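Local coordinates for exopolygalacturonase (PDB 2UVE), which probably hydrolyses the pectin backbone from chain ends, as an exo-acting polygalacturonase of glycoside hydrolase family 28, at residues A215-S220 with S243-I248; L370-Y375 with F398-D403; M433-I438 with L460-L465. All blocks are in the same frame, centred on the assembly; numbering follows the deposited sequence.

Contact 1 of 3, residues A215-S220 with S243-I248; sequences AILLGS and SLINAI
The flat group met here is the peptide unit joining Leu218 to Gly219: one face of it receives the CD2 methyl of Leu244, which stands almost directly above Gly219 N at 3.8 Å, while the other methyl, CD1, rests against Gly219 CA at 4.0 Å. Lacking a side chain, Gly219 offers its bare backbone to this leucine. With CG of Leu244 trans to its amide nitrogen (chi1 -179°), the isobutyl group reaches over to the peptide of Gly219. Leu217 answers from the strand side, its CD2 lying 4.0 Å from Ile245 CD1, the two branched chains meeting at a slant. No hydrogen bond spans the segments, so the 172 Å² buried between them comes from van der Waals packing of methyls on side chains and backbone. Behind it, the carboxamide of Asn246 ties down the segment's start: Asn246 OD1 takes Ser243 N in its plane, on a lone pair, at 3.0 Å, and Asn246 ND2 reaches Ser243 O at 2.9 Å from well above that carbonyl's plane. Asn246 ND2 also bonds Leu201 O. This is interior packing between different walls of a right-handed parallel beta-helix. Strand 215-219 lies between strands 194-202 and 268-270, whereas strand 245-247 is flanked by another part of 194-202 and by 334-339; Ile269 of strand 268-270 touches both Leu244 and Ile245.

Contact 2 of 3, residues L370-Y375 with F398-D403; sequences LIHQTY and FDTGDD. With NI (nickel (II) ion), chain C; SO4 (sulfate ion), chain K.
Asp399 O is gripped by two successive amides of the facing segment: Thr374 N reaches it at 2.8 Å with an N-H...O angle of 168°, nearly along the C=O axis, and Tyr375 N adds a weak, bent bond at 3.2 Å. The pattern is that of adjacent rungs in a right-handed parallel beta-helix, with His372 bridging Phe398 and Gln373 bridging Asp399 in parallel register. A further rung bond runs from Asp399 N to His372 O (2.9 Å). On the inward face the His372 and Phe398 rings form an offset stack, their centroids 4.4 Å apart and planes 8° from parallel. Both side chains point the same way, and CD2 of His372 sits over the rim of the phenyl face. His372 NE2 is bonded to Asn396 OD1, which fixes the rotation of the imidazole, and Phe398 stacks in turn on Phe431, extending the ladder to the next rung. On the opposite face of the strands Asp399 OD1 pairs with Arg432 and Met433 N, and Gln373, with OE1 on Arg350, sends NE2 weakly to a sulfate ion. Past the strands, Tyr375 swings CG trans to its amide nitrogen (chi1 -172°), placing Thr400 O at the edge of its ring, in plane, 3.5 Å from Tyr375 CD1. Gly401-Asp402-Asp403 carries a sequence signature of family 28, and beside it a nickel ion, also held by Asp376, His435 and three waters, is bound by Gly401 O at 2.1 Å.

Contact 3 of 3, residues M433-I438 with L460-L465; sequences MGHGAI and LTDIGL. With NI (nickel (II) ion), chain C.
Gly434 O accepts Asp462 N at 2.9 Å with an N-H...O angle of 161°, the first of three backbone bonds joining these consecutive rungs. Ala437 N donates to Ile463 O at 3.0 Å, and that same oxygen also meets Gly436 CA in a CA-H...O contact of 3.2 Å. Where the chain turns a corner at Gly464, Ile438 N finds Gly464 O at 3.1 Å. Water completes the polar network around Asp462. One molecule accepts from Gly434 N and lies near both Leu460 O and Asp462 OD1, with too few protons to serve every acceptor in reach at once; a second donates to His435 O and to Asp462 OD2 (2.7 Å). The carboxylate runs beside the His435 imidazole, planes 2° apart, with Asp462 OD2 4.0 Å from His435 CD2. His435 NE2 coordinates the nickel ion at 2.3 Å, together with Gly401 O, Asp376 OD2 and waters, so its nitrogen is satisfied by metal. Gly434-His435-Gly436 is a sequence signature of family 28. Thr461 turns its hydroxyl to Arg432 O, while its methyl CG2 packs against Gly434 O and Ala437 N. In the beta-helix, segment 433-438 leads from strand 430-431 into strand 438-441, which runs parallel to 463-470, and Phe482 of the next long strand, 476-490, packs on both Ile438 and Leu465.

In the fold
From the N terminus the three contacts follow in series along the parallel beta-helix, none nested in or crossing another, each spanning an excursion of 21 or 22 residues. Contact 1 joins two walls through the interior, with centres about 17 Å from contact 2 and about 26 Å from contact 3. Contacts 2 and 3 each close a coil between neighbouring rungs, and they touch: Asp402 O lies 2.8 Å from His435 N and Thr400 N 2.9 Å from Met433 O, both probable hydrogen bonds. One nickel ion and three of its waters belong to both. A sulfate, probably from the crystallisation liquor, lies between Gln373 of contact 2 and Tyr94 of the fibronectin type III domain.

Contact 1 of 3, residues A215-S220 with S243-I248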
# COMPACT_ATOMS: atom_id res chain seq x y z
N ALA A 215 12.42 1.51 -19.75
CA ALA A 215 11.24 2.32 -20.12
C ALA A 215 10.90 3.34 -19.04
O ALA A 215 10.87 2.99 -17.86
CB ALA A 215 10.02 1.43 -20.43
N ILE A 216 10.68 4.59 -19.44
CA ILE A 216 10.11 5.60 -18.56
C ILE A 216 8.85 6.18 -19.22
O ILE A 216 8.93 6.87 -20.25
CB ILE A 216 11.10 6.75 -18.17
CG1 ILE A 216 12.36 6.19 -17.47
CG2 ILE A 216 10.41 7.76 -17.22
CD1 ILE A 216 13.48 7.17 -17.29
N LEU A 217 7.69 5.88 -18.64
CA LEU A 217 6.45 6.58 -18.99
C LEU A 217 6.39 7.89 -18.22
O LEU A 217 6.24 7.91 -16.99
CB LEU A 217 5.22 5.70 -18.73
CG LEU A 217 3.89 6.29 -19.25
CD1 LEU A 217 3.85 6.38 -20.76
CD2 LEU A 217 2.74 5.47 -18.73
N LEU A 218 6.57 8.99 -18.96
CA LEU A 218 6.66 10.30 -18.35
C LEU A 218 5.37 11.12 -18.52
O LEU A 218 4.90 11.29 -19.63
CB LEU A 218 7.89 11.07 -18.89
CG LEU A 218 8.15 12.46 -18.28
CD1 LEU A 218 8.42 12.40 -16.77
CD2 LEU A 218 9.27 13.23 -19.02
N GLY A 219 4.82 11.63 -17.43
CA GLY A 219 3.69 12.52 -17.52
C GLY A 219 3.96 13.82 -18.29
O GLY A 219 4.97 14.51 -18.08
N SER A 220 3.03 14.15 -19.20
CA SER A 220 2.91 15.51 -19.73
C SER A 220 2.73 16.48 -18.55
O SER A 220 2.09 16.16 -17.58
CB SER A 220 1.70 15.60 -20.69
OG SER A 220 1.53 16.91 -21.19
N SER A 243 -5.78 10.49 -14.28
CA SER A 243 -4.45 10.19 -13.77
C SER A 243 -3.66 9.87 -15.01
O SER A 243 -4.21 9.86 -16.11
CB SER A 243 -4.51 8.94 -12.85
OG SER A 243 -5.17 9.22 -11.61
N LEU A 244 -2.38 9.55 -14.85
CA LEU A 244 -1.57 9.20 -15.99
C LEU A 244 -2.04 7.85 -16.53
O LEU A 244 -2.12 7.65 -17.74
CB LEU A 244 -0.08 9.24 -15.64
CG LEU A 244 0.97 8.91 -16.72
CD1 LEU A 244 0.82 9.84 -17.96
CD2 LEU A 244 2.42 8.96 -16.15
N ILE A 245 -2.33 6.90 -15.64
CA ILE A 245 -2.91 5.63 -16.09
C ILE A 245 -4.26 5.41 -15.45
O ILE A 245 -4.40 5.59 -14.24
CB ILE A 245 -1.99 4.42 -15.83
CG1 ILE A 245 -0.65 4.63 -16.54
CG2 ILE A 245 -2.68 3.15 -16.30
CD1 ILE A 245 0.42 3.81 -15.91
N ASN A 246 -5.25 5.06 -16.29
CA ASN A 246 -6.64 4.94 -15.85
C ASN A 246 -7.33 3.67 -16.25
O ASN A 246 -7.14 3.22 -17.35
CB ASN A 246 -7.51 6.08 -16.38
CG ASN A 246 -6.97 7.43 -16.05
OD1 ASN A 246 -7.19 7.95 -14.95
ND2 ASN A 246 -6.27 8.02 -17.02
N ALA A 247 -8.14 3.13 -15.35
CA ALA A 247 -9.22 2.18 -15.70
C ALA A 247 -10.44 2.83 -15.08
O ALA A 247 -10.69 2.67 -13.89
CB ALA A 247 -8.97 0.76 -15.11
N ILE A 248 -11.13 3.66 -15.85
CA ILE A 248 -12.22 4.49 -15.33
C ILE A 248 -13.31 4.56 -16.37
O ILE A 248 -13.10 5.09 -17.45
CB ILE A 248 -11.80 5.95 -14.99
CG1 ILE A 248 -10.64 5.99 -13.97
CG2 ILE A 248 -13.05 6.73 -14.47
CD1 ILE A 248 -10.17 7.36 -13.58

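Contact 2 of 3, residues L370-Y375 with F398-D403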
# COMPACT_ATOMS: atom_id res chain seq x y z
N LEU A 370 6.42 -3.75 -6.38
CA LEU A 370 6.46 -2.38 -6.86
C LEU A 370 7.50 -1.61 -6.07
O LEU A 370 7.76 -1.89 -4.90
CB LEU A 370 5.10 -1.70 -6.70
CG LEU A 370 3.88 -2.35 -7.39
CD1 LEU A 370 2.64 -1.43 -7.19
CD2 LEU A 370 4.20 -2.47 -8.85
N ILE A 371 8.10 -0.63 -6.74
CA ILE A 371 9.05 0.26 -6.07
C ILE A 371 8.51 1.69 -6.10
O ILE A 371 8.39 2.27 -7.15
CB ILE A 371 10.46 0.14 -6.73
CG1 ILE A 371 10.94 -1.35 -6.68
CG2 ILE A 371 11.43 1.10 -6.08
CD1 ILE A 371 12.04 -1.68 -7.71
N HIS A 372 8.20 2.24 -4.94
CA HIS A 372 7.61 3.59 -4.83
C HIS A 372 8.71 4.51 -4.38
O HIS A 372 9.23 4.33 -3.29
CB HIS A 372 6.45 3.61 -3.78
CG HIS A 372 5.49 2.47 -3.94
ND1 HIS A 372 4.33 2.57 -4.68
CD2 HIS A 372 5.52 1.19 -3.47
CE1 HIS A 372 3.71 1.40 -4.68
NE2 HIS A 372 4.40 0.54 -3.96
N GLN A 373 9.06 5.48 -5.22
CA GLN A 373 10.04 6.50 -4.86
C GLN A 373 9.37 7.86 -5.06
O GLN A 373 9.52 8.51 -6.12
CB GLN A 373 11.33 6.36 -5.72
CG GLN A 373 12.03 5.01 -5.60
CD GLN A 373 13.19 4.82 -6.60
OE1 GLN A 373 13.22 5.43 -7.67
NE2 GLN A 373 14.14 3.97 -6.26
N THR A 374 8.61 8.27 -4.06
CA THR A 374 7.79 9.50 -4.18
C THR A 374 7.94 10.47 -3.03
O THR A 374 7.28 11.48 -3.02
CB THR A 374 6.29 9.20 -4.43
OG1 THR A 374 5.66 8.68 -3.24
CG2 THR A 374 6.13 8.23 -5.57
N TYR A 375 8.86 10.22 -2.13
CA TYR A 375 9.25 11.20 -1.08
C TYR A 375 9.82 12.49 -1.71
O TYR A 375 10.67 12.41 -2.60
CB TYR A 375 10.29 10.58 -0.14
CG TYR A 375 10.58 11.44 1.04
CD1 TYR A 375 9.72 11.47 2.14
CD2 TYR A 375 11.71 12.26 1.04
CE1 TYR A 375 9.99 12.32 3.23
CE2 TYR A 375 11.99 13.09 2.10
CZ TYR A 375 11.14 13.12 3.19
OH TYR A 375 11.46 13.98 4.22
N PHE A 398 8.61 0.80 -0.22
CA PHE A 398 7.91 2.10 -0.08
C PHE A 398 8.83 3.23 0.41
O PHE A 398 9.39 3.13 1.49
CB PHE A 398 6.76 1.99 0.93
CG PHE A 398 5.64 1.13 0.47
CD1 PHE A 398 4.57 1.69 -0.23
CD2 PHE A 398 5.64 -0.24 0.72
CE1 PHE A 398 3.49 0.87 -0.65
CE2 PHE A 398 4.59 -1.03 0.29
CZ PHE A 398 3.51 -0.47 -0.41
N ASP A 399 9.05 4.27 -0.40
CA ASP A 399 9.61 5.55 0.09
C ASP A 399 8.62 6.66 -0.39
O ASP A 399 8.66 7.10 -1.54
CB ASP A 399 11.04 5.76 -0.44
CG ASP A 399 11.84 6.78 0.38
OD1 ASP A 399 12.01 6.55 1.60
OD2 ASP A 399 12.33 7.82 -0.22
N THR A 400 7.65 7.04 0.45
CA THR A 400 6.49 7.79 -0.10
C THR A 400 6.37 9.21 0.45
O THR A 400 6.80 9.54 1.57
CB THR A 400 5.17 6.97 0.03
OG1 THR A 400 4.98 6.63 1.41
CG2 THR A 400 5.23 5.64 -0.77
N GLY A 401 5.77 10.10 -0.35
CA GLY A 401 5.52 11.42 0.13
C GLY A 401 4.39 11.50 1.15
O GLY A 401 4.32 12.47 1.89
N ASP A 402 3.52 10.50 1.20
CA ASP A 402 2.41 10.46 2.18
C ASP A 402 2.34 9.06 2.79
O ASP A 402 3.39 8.42 3.01
CB ASP A 402 1.07 10.91 1.53
CG ASP A 402 0.09 11.54 2.53
OD1 ASP A 402 -0.61 10.81 3.25
OD2 ASP A 402 0.05 12.79 2.61
N ASP A 403 1.15 8.56 3.07
CA ASP A 403 0.99 7.18 3.62
C ASP A 403 1.55 6.16 2.65
O ASP A 403 1.40 6.35 1.43
CB ASP A 403 -0.48 6.85 3.82
CG ASP A 403 -1.18 7.81 4.75
OD1 ASP A 403 -0.53 8.40 5.64
OD2 ASP A 403 -2.40 7.93 4.63
NI NI C . 5.54 13.25 3.42
S SO4 K . 14.95 0.40 -4.55
O1 SO4 K . 16.37 0.25 -4.62
O2 SO4 K . 14.44 0.55 -3.25
O3 SO4 K . 14.58 1.63 -5.14
O4 SO4 K . 14.42 -0.81 -5.11
O HOH W 1 6.67 11.18 3.51
O HOH W 2 6.71 14.21 5.02
O HOH W 3 4.41 15.16 3.19

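Contact 3 of 3, residues M433-I438 with L460-L465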
# COMPACT_ATOMS: atom_id res chain seq x y z
N MET A 433 10.54 5.64 4.18
CA MET A 433 9.88 6.84 4.65
C MET A 433 8.44 6.81 4.20
O MET A 433 8.13 6.18 3.18
CB MET A 433 10.60 8.09 4.16
CG MET A 433 12.02 8.21 4.77
SD MET A 433 12.70 9.84 4.57
CE MET A 433 11.77 10.79 5.79
N GLY A 434 7.57 7.47 4.98
CA GLY A 434 6.16 7.55 4.63
C GLY A 434 5.39 7.95 5.87
O GLY A 434 5.95 7.89 6.94
N HIS A 435 4.13 8.33 5.75
CA HIS A 435 3.40 8.85 6.91
C HIS A 435 2.83 7.74 7.81
O HIS A 435 2.39 8.00 8.91
CB HIS A 435 2.28 9.81 6.47
CG HIS A 435 2.79 11.07 5.88
ND1 HIS A 435 1.98 12.15 5.59
CD2 HIS A 435 4.05 11.44 5.56
CE1 HIS A 435 2.72 13.13 5.09
NE2 HIS A 435 3.97 12.72 5.05
N GLY A 436 2.87 6.50 7.34
CA GLY A 436 2.37 5.40 8.12
C GLY A 436 2.47 4.27 7.17
O GLY A 436 2.16 4.41 6.00
N ALA A 437 2.98 3.16 7.67
CA ALA A 437 3.04 1.95 6.88
C ALA A 437 1.61 1.46 6.52
O ALA A 437 1.32 1.20 5.36
CB ALA A 437 3.88 0.82 7.65
N ILE A 438 0.74 1.33 7.53
CA ILE A 438 -0.62 0.81 7.34
C ILE A 438 -1.55 1.84 7.97
O ILE A 438 -1.51 2.04 9.19
CB ILE A 438 -0.86 -0.60 8.07
CG1 ILE A 438 0.26 -1.60 7.69
CG2 ILE A 438 -2.35 -1.15 7.82
CD1 ILE A 438 0.15 -2.13 6.29
N LEU A 460 12.56 4.12 9.23
CA LEU A 460 12.42 5.59 9.03
C LEU A 460 11.00 6.07 8.77
O LEU A 460 10.76 7.28 8.61
CB LEU A 460 13.32 6.14 7.91
CG LEU A 460 14.82 5.88 8.03
CD1 LEU A 460 15.50 6.42 6.78
CD2 LEU A 460 15.43 6.46 9.33
N THR A 461 10.09 5.10 8.65
CA THR A 461 8.65 5.37 8.50
C THR A 461 8.14 6.18 9.70
O THR A 461 8.62 6.03 10.83
CB THR A 461 7.86 4.04 8.38
OG1 THR A 461 8.68 3.04 7.76
CG2 THR A 461 6.61 4.21 7.55
N ASP A 462 7.13 7.01 9.48
CA ASP A 462 6.60 7.80 10.60
C ASP A 462 5.96 6.93 11.69
O ASP A 462 6.22 7.12 12.88
CB ASP A 462 5.57 8.82 10.11
CG ASP A 462 6.19 10.06 9.52
OD1 ASP A 462 7.42 10.18 9.33
OD2 ASP A 462 5.39 10.95 9.25
N ILE A 463 5.12 5.99 11.29
CA ILE A 463 4.23 5.28 12.20
C ILE A 463 4.07 3.89 11.59
O ILE A 463 4.02 3.78 10.39
CB ILE A 463 2.83 6.03 12.27
CG1 ILE A 463 2.98 7.42 12.90
CG2 ILE A 463 1.77 5.22 13.03
CD1 ILE A 463 1.87 8.36 12.56
N GLY A 464 3.98 2.82 12.40
CA GLY A 464 3.68 1.47 11.91
C GLY A 464 2.19 1.32 11.55
O GLY A 464 1.85 0.99 10.43
N LEU A 465 1.31 1.55 12.50
CA LEU A 465 -0.11 1.37 12.32
C LEU A 465 -0.82 2.66 12.73
O LEU A 465 -0.67 3.16 13.86
CB LEU A 465 -0.62 0.17 13.12
CG LEU A 465 -2.10 -0.25 13.03
CD1 LEU A 465 -2.61 -0.46 11.59
CD2 LEU A 465 -2.34 -1.48 13.88
NI NI C . 5.54 13.25 3.42
O HOH W 4 9.13 8.85 7.37
O HOH W 5 2.82 10.71 9.96
O HOH W 2 6.71 14.21 5.02
O HOH W 3 4.41 15.16 3.19
O HOH W 1 6.67 11.18 3.51